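Local atomic coordinates of geranyltranstransferase (Marinomonas sp. MED121, PDB entry 4F62), a protein that probably joins isoprenoid diphosphate units into longer prenyl chains, as a polyprenyl transferase making products such as farnesyl diphosphate. Residues P134-V146 with L184-G197. Sequence-based numbering, arbitrary orientation.
Sequences PELAIKLIQELVV and LIKASVRMGALSTG. With SO4 (sulfate ion), chain C.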
loop_
_atom_site.group_PDB
_atom_site.type_symbol
_atom_site.label_atom_id
_atom_site.label_comp_id
_atom_site.label_asym_id
_atom_site.label_seq_id
_atom_site.Cartn_x
_atom_site.Cartn_y
_atom_site.Cartn_z
ATOM N N PRO A 134 -12.785 -3.400 -14.028
ATOM C CA PRO A 134 -11.880 -2.357 -13.522
ATOM C C PRO A 134 -12.568 -1.224 -12.747
ATOM O O PRO A 134 -11.980 -0.741 -11.779
ATOM C CB PRO A 134 -11.198 -1.816 -14.795
ATOM C CG PRO A 134 -12.132 -2.167 -15.910
ATOM C CD PRO A 134 -12.818 -3.446 -15.501
ATOM N N GLU A 135 -13.758 -0.789 -13.160
ATOM C CA GLU A 135 -14.415 0.308 -12.454
ATOM C C GLU A 135 -14.743 -0.133 -11.029
ATOM O O GLU A 135 -14.535 0.607 -10.061
ATOM C CB GLU A 135 -15.690 0.756 -13.169
ATOM C CG GLU A 135 -16.208 2.115 -12.694
ATOM C CD GLU A 135 -17.650 2.395 -13.111
ATOM O OE1 GLU A 135 -18.082 1.889 -14.173
ATOM O OE2 GLU A 135 -18.354 3.123 -12.371
ATOM N N LEU A 136 -15.260 -1.348 -10.895
ATOM C CA LEU A 136 -15.546 -1.892 -9.571
ATOM C C LEU A 136 -14.243 -2.088 -8.778
ATOM O O LEU A 136 -14.190 -1.785 -7.588
ATOM C CB LEU A 136 -16.353 -3.192 -9.683
ATOM C CG LEU A 136 -16.764 -3.915 -8.391
ATOM C CD1 LEU A 136 -17.442 -2.971 -7.411
ATOM C CD2 LEU A 136 -17.694 -5.088 -8.738
ATOM N N ALA A 137 -13.186 -2.579 -9.426
ATOM C CA ALA A 137 -11.909 -2.751 -8.715
ATOM C C ALA A 137 -11.393 -1.407 -8.165
ATOM O O ALA A 137 -10.931 -1.324 -7.017
ATOM C CB ALA A 137 -10.851 -3.411 -9.631
ATOM N N ILE A 138 -11.483 -0.360 -8.985
ATOM C CA ILE A 138 -11.035 0.967 -8.559
ATOM C C ILE A 138 -11.835 1.411 -7.331
ATOM O O ILE A 138 -11.267 1.925 -6.370
ATOM C CB ILE A 138 -11.134 2.002 -9.693
ATOM C CG1 ILE A 138 -10.007 1.765 -10.705
ATOM C CG2 ILE A 138 -11.064 3.445 -9.155
ATOM C CD1 ILE A 138 -8.623 2.133 -10.184
ATOM N N LYS A 139 -13.145 1.164 -7.349
ATOM C CA LYS A 139 -13.996 1.511 -6.212
ATOM C C LYS A 139 -13.550 0.763 -4.957
ATOM O O LYS A 139 -13.446 1.355 -3.882
ATOM C CB LYS A 139 -15.472 1.231 -6.538
ATOM C CG LYS A 139 -16.459 1.432 -5.381
ATOM C CD LYS A 139 -16.569 2.893 -4.902
ATOM C CE LYS A 139 -17.695 3.052 -3.855
ATOM N NZ LYS A 139 -17.646 4.339 -3.091
ATOM N N LEU A 140 -13.273 -0.533 -5.091
ATOM C CA LEU A 140 -12.849 -1.320 -3.937
ATOM C C LEU A 140 -11.497 -0.828 -3.410
ATOM O O LEU A 140 -11.244 -0.821 -2.197
ATOM C CB LEU A 140 -12.799 -2.814 -4.270
ATOM C CG LEU A 140 -14.139 -3.418 -4.690
ATOM C CD1 LEU A 140 -13.953 -4.817 -5.311
ATOM C CD2 LEU A 140 -15.087 -3.459 -3.494
ATOM N N ILE A 141 -10.640 -0.397 -4.323
ATOM C CA ILE A 141 -9.342 0.131 -3.942
ATOM C C ILE A 141 -9.526 1.427 -3.155
ATOM O O ILE A 141 -8.881 1.631 -2.118
ATOM C CB ILE A 141 -8.452 0.335 -5.185
ATOM C CG1 ILE A 141 -8.028 -1.053 -5.702
ATOM C CG2 ILE A 141 -7.239 1.205 -4.847
ATOM C CD1 ILE A 141 -7.316 -1.049 -7.054
ATOM N N GLN A 142 -10.423 2.289 -3.638
ATOM C CA GLN A 142 -10.744 3.525 -2.919
ATOM C C GLN A 142 -11.244 3.229 -1.511
ATOM O O GLN A 142 -10.834 3.894 -0.557
ATOM C CB GLN A 142 -11.787 4.344 -3.676
ATOM C CG GLN A 142 -11.264 4.923 -4.973
ATOM C CD GLN A 142 -12.377 5.477 -5.842
ATOM O OE1 GLN A 142 -13.551 5.210 -5.599
ATOM N NE2 GLN A 142 -12.013 6.245 -6.867
ATOM N N GLU A 143 -12.120 2.230 -1.395
ATOM C CA GLU A 143 -12.650 1.802 -0.104
ATOM C C GLU A 143 -11.521 1.377 0.822
ATOM O O GLU A 143 -11.506 1.738 2.005
ATOM C CB GLU A 143 -13.631 0.628 -0.265
ATOM C CG GLU A 143 -14.983 0.992 -0.892
ATOM C CD GLU A 143 -15.841 1.900 -0.016
ATOM O OE1 GLU A 143 -15.698 1.871 1.229
ATOM O OE2 GLU A 143 -16.673 2.649 -0.576
ATOM N N LEU A 144 -10.580 0.603 0.289
ATOM C CA LEU A 144 -9.504 0.062 1.116
ATOM C C LEU A 144 -8.565 1.186 1.539
ATOM O O LEU A 144 -8.097 1.225 2.677
ATOM C CB LEU A 144 -8.712 -1.010 0.371
ATOM C CG LEU A 144 -7.653 -1.725 1.224
ATOM C CD1 LEU A 144 -8.305 -2.505 2.347
ATOM C CD2 LEU A 144 -6.769 -2.651 0.370
ATOM N N VAL A 145 -8.300 2.103 0.613
ATOM C CA VAL A 145 -7.415 3.231 0.877
ATOM C C VAL A 145 -7.951 4.089 2.024
ATOM O O VAL A 145 -7.220 4.438 2.959
ATOM C CB VAL A 145 -7.242 4.108 -0.392
ATOM C CG1 VAL A 145 -6.914 5.555 -0.021
ATOM C CG2 VAL A 145 -6.159 3.525 -1.287
ATOM N N VAL A 146 -9.233 4.414 1.962
ATOM C CA VAL A 146 -9.792 5.317 2.947
ATOM C C VAL A 146 -9.841 4.649 4.328
ATOM O O VAL A 146 -9.721 5.326 5.355
ATOM C CB VAL A 146 -11.173 5.867 2.502
ATOM C CG1 VAL A 146 -12.265 4.864 2.750
ATOM C CG2 VAL A 146 -11.478 7.146 3.229
ATOM N N LEU A 184 -11.673 -0.615 9.119
ATOM C CA LEU A 184 -11.449 -1.852 8.373
ATOM C C LEU A 184 -12.630 -2.796 8.510
ATOM O O LEU A 184 -12.930 -3.567 7.591
ATOM C CB LEU A 184 -10.172 -2.568 8.824
ATOM C CG LEU A 184 -8.834 -2.299 8.145
ATOM C CD1 LEU A 184 -7.834 -3.360 8.592
ATOM C CD2 LEU A 184 -8.959 -2.281 6.607
ATOM N N ILE A 185 -13.290 -2.751 9.665
ATOM C CA ILE A 185 -14.500 -3.536 9.859
ATOM C C ILE A 185 -15.565 -3.038 8.898
ATOM O O ILE A 185 -16.284 -3.822 8.287
ATOM C CB ILE A 185 -15.041 -3.386 11.305
ATOM C CG1 ILE A 185 -14.046 -3.971 12.309
ATOM C CG2 ILE A 185 -16.406 -4.035 11.436
ATOM C CD1 ILE A 185 -13.730 -5.437 12.085
ATOM N N LYS A 186 -15.678 -1.719 8.778
ATOM C CA LYS A 186 -16.634 -1.126 7.840
ATOM C C LYS A 186 -16.251 -1.403 6.380
ATOM O O LYS A 186 -17.121 -1.644 5.529
ATOM C CB LYS A 186 -16.757 0.386 8.078
ATOM C CG LYS A 186 -17.895 1.045 7.297
ATOM C CD LYS A 186 -18.230 2.447 7.846
ATOM C CE LYS A 186 -17.356 3.515 7.208
ATOM N NZ LYS A 186 -18.164 4.661 6.682
ATOM N N ALA A 187 -14.956 -1.352 6.087
ATOM C CA ALA A 187 -14.475 -1.667 4.736
ATOM C C ALA A 187 -14.858 -3.099 4.376
ATOM O O ALA A 187 -15.205 -3.394 3.230
ATOM C CB ALA A 187 -12.979 -1.491 4.648
ATOM N N SER A 188 -14.799 -3.988 5.363
ATOM C CA SER A 188 -15.158 -5.392 5.148
ATOM C C SER A 188 -16.590 -5.553 4.638
ATOM O O SER A 188 -16.819 -6.215 3.623
ATOM C CB SER A 188 -14.967 -6.207 6.433
ATOM O OG SER A 188 -13.599 -6.245 6.801
ATOM N N VAL A 189 -17.556 -4.959 5.336
ATOM C CA VAL A 189 -18.944 -5.102 4.902
ATOM C C VAL A 189 -19.210 -4.294 3.626
ATOM O O VAL A 189 -19.925 -4.768 2.743
ATOM C CB VAL A 189 -19.988 -4.764 6.022
ATOM C CG1 VAL A 189 -19.643 -5.493 7.326
ATOM C CG2 VAL A 189 -20.069 -3.271 6.254
ATOM N N ARG A 190 -18.625 -3.097 3.516
ATOM C CA ARG A 190 -18.839 -2.266 2.328
ATOM C C ARG A 190 -18.273 -2.937 1.069
ATOM O O ARG A 190 -18.949 -3.053 0.028
ATOM C CB ARG A 190 -18.249 -0.849 2.516
ATOM C CG ARG A 190 -18.991 0.028 3.533
ATOM C CD ARG A 190 -18.324 1.415 3.667
ATOM N NE ARG A 190 -18.277 2.118 2.379
ATOM C CZ ARG A 190 -19.298 2.797 1.862
ATOM N NH1 ARG A 190 -20.450 2.876 2.524
ATOM N NH2 ARG A 190 -19.173 3.396 0.687
ATOM N N MET A 191 -17.029 -3.390 1.161
ATOM C CA MET A 191 -16.389 -4.031 0.016
ATOM C C MET A 191 -17.036 -5.359 -0.354
ATOM O O MET A 191 -17.166 -5.669 -1.529
ATOM C CB MET A 191 -14.891 -4.217 0.253
ATOM C CG MET A 191 -14.128 -2.886 0.372
ATOM S SD MET A 191 -12.440 -3.163 0.940
ATOM C CE MET A 191 -11.665 -3.761 -0.568
ATOM N N GLY A 192 -17.428 -6.134 0.652
ATOM C CA GLY A 192 -18.128 -7.379 0.411
ATOM C C GLY A 192 -19.361 -7.163 -0.441
ATOM O O GLY A 192 -19.527 -7.809 -1.483
ATOM N N ALA A 193 -20.217 -6.244 0.001
ATOM C CA ALA A 193 -21.458 -5.916 -0.707
ATOM C C ALA A 193 -21.188 -5.350 -2.108
ATOM O O ALA A 193 -21.783 -5.789 -3.107
ATOM C CB ALA A 193 -22.265 -4.930 0.127
ATOM N N LEU A 194 -20.287 -4.379 -2.193
ATOM C CA LEU A 194 -19.898 -3.822 -3.498
ATOM C C LEU A 194 -19.362 -4.891 -4.453
ATOM O O LEU A 194 -19.660 -4.870 -5.646
ATOM C CB LEU A 194 -18.854 -2.709 -3.324
ATOM C CG LEU A 194 -19.312 -1.387 -2.694
ATOM C CD1 LEU A 194 -18.108 -0.617 -2.158
ATOM C CD2 LEU A 194 -20.057 -0.532 -3.730
ATOM N N SER A 195 -18.596 -5.847 -3.928
ATOM C CA SER A 195 -17.927 -6.828 -4.789
ATOM C C SER A 195 -18.924 -7.687 -5.551
ATOM O O SER A 195 -18.552 -8.341 -6.523
ATOM C CB SER A 195 -16.994 -7.735 -3.981
ATOM O OG SER A 195 -17.730 -8.698 -3.240
ATOM N N THR A 196 -20.189 -7.669 -5.124
ATOM C CA THR A 196 -21.250 -8.422 -5.820
ATOM C C THR A 196 -21.690 -7.766 -7.124
ATOM O O THR A 196 -22.289 -8.421 -7.981
ATOM C CB THR A 196 -22.522 -8.557 -4.973
ATOM O OG1 THR A 196 -23.126 -7.264 -4.849
ATOM C CG2 THR A 196 -22.203 -9.106 -3.589
ATOM N N GLY A 197 -21.440 -6.464 -7.253
ATOM C CA GLY A 197 -21.870 -5.731 -8.436
ATOM C C GLY A 197 -23.360 -5.415 -8.411
ATOM O O GLY A 197 -23.933 -5.019 -9.425
HETATM S S SO4 C . -16.813 -2.581 -14.508
HETATM O O1 SO4 C . -16.956 -3.901 -15.115
HETATM O O2 SO4 C . -18.030 -1.796 -14.715
HETATM O O3 SO4 C . -16.586 -2.761 -13.074
HETATM O O4 SO4 C . -15.683 -1.893 -15.139
#
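Glu143 and Arg190 meet side-on between the antiparallel helical segments 134-146 and 184-194, whose axes approach to 9.4 Å. Arg190 NE gives a nearly straight bond to Glu143 OE1 (2.8 Å), while Arg190 NH2 reaches Glu143 OE2 (2.9 Å). Both oxygens lie close to the guanidinium plane, but the carboxylate is turned 38° against it, so NE approaches OE1 from above the carboxylate plane and NH2 reaches OE2 on the syn side but tilted out of that plane. Glu143 OE2 also accepts from Lys139 NZ, one turn earlier, at 3.2 Å. Arginine suits its place because a third nitrogen, NH1, remains for a salt bridge to Asp208 of helix 201-226.

Beneath the charges the contact is apolar. Leu194 enters as a knob among Leu136, Lys139, Leu140 and Glu143, running roughly perpendicular to Glu143 with its CD1 3.7 Å from Glu143 CG. Met191 lies alongside Glu143, pointing the other way, with Met191 CG against Glu143 CB; its chain bends at chi3 (77°), which carries CE to 3.4 Å from Leu140 O, a reach suited to an unbranched, flexible residue. Leu140 CD2 packs against Met191 CB at 3.8 Å, and Leu136 CD1 lies over Leu194 O. With an alanine in place of Glu143, Lys139 and Arg190 would probably lose the anion they share, and Leu194 CD1 the methylene it packs on.

Helices 134-148 and 170-194 of this all-helical prenyl synthase fold are thus joined by a leucine-methionine seam edged by one carboxylate, which binds a lysine of its own helix and an arginine of the other and probably draws both cations to one place.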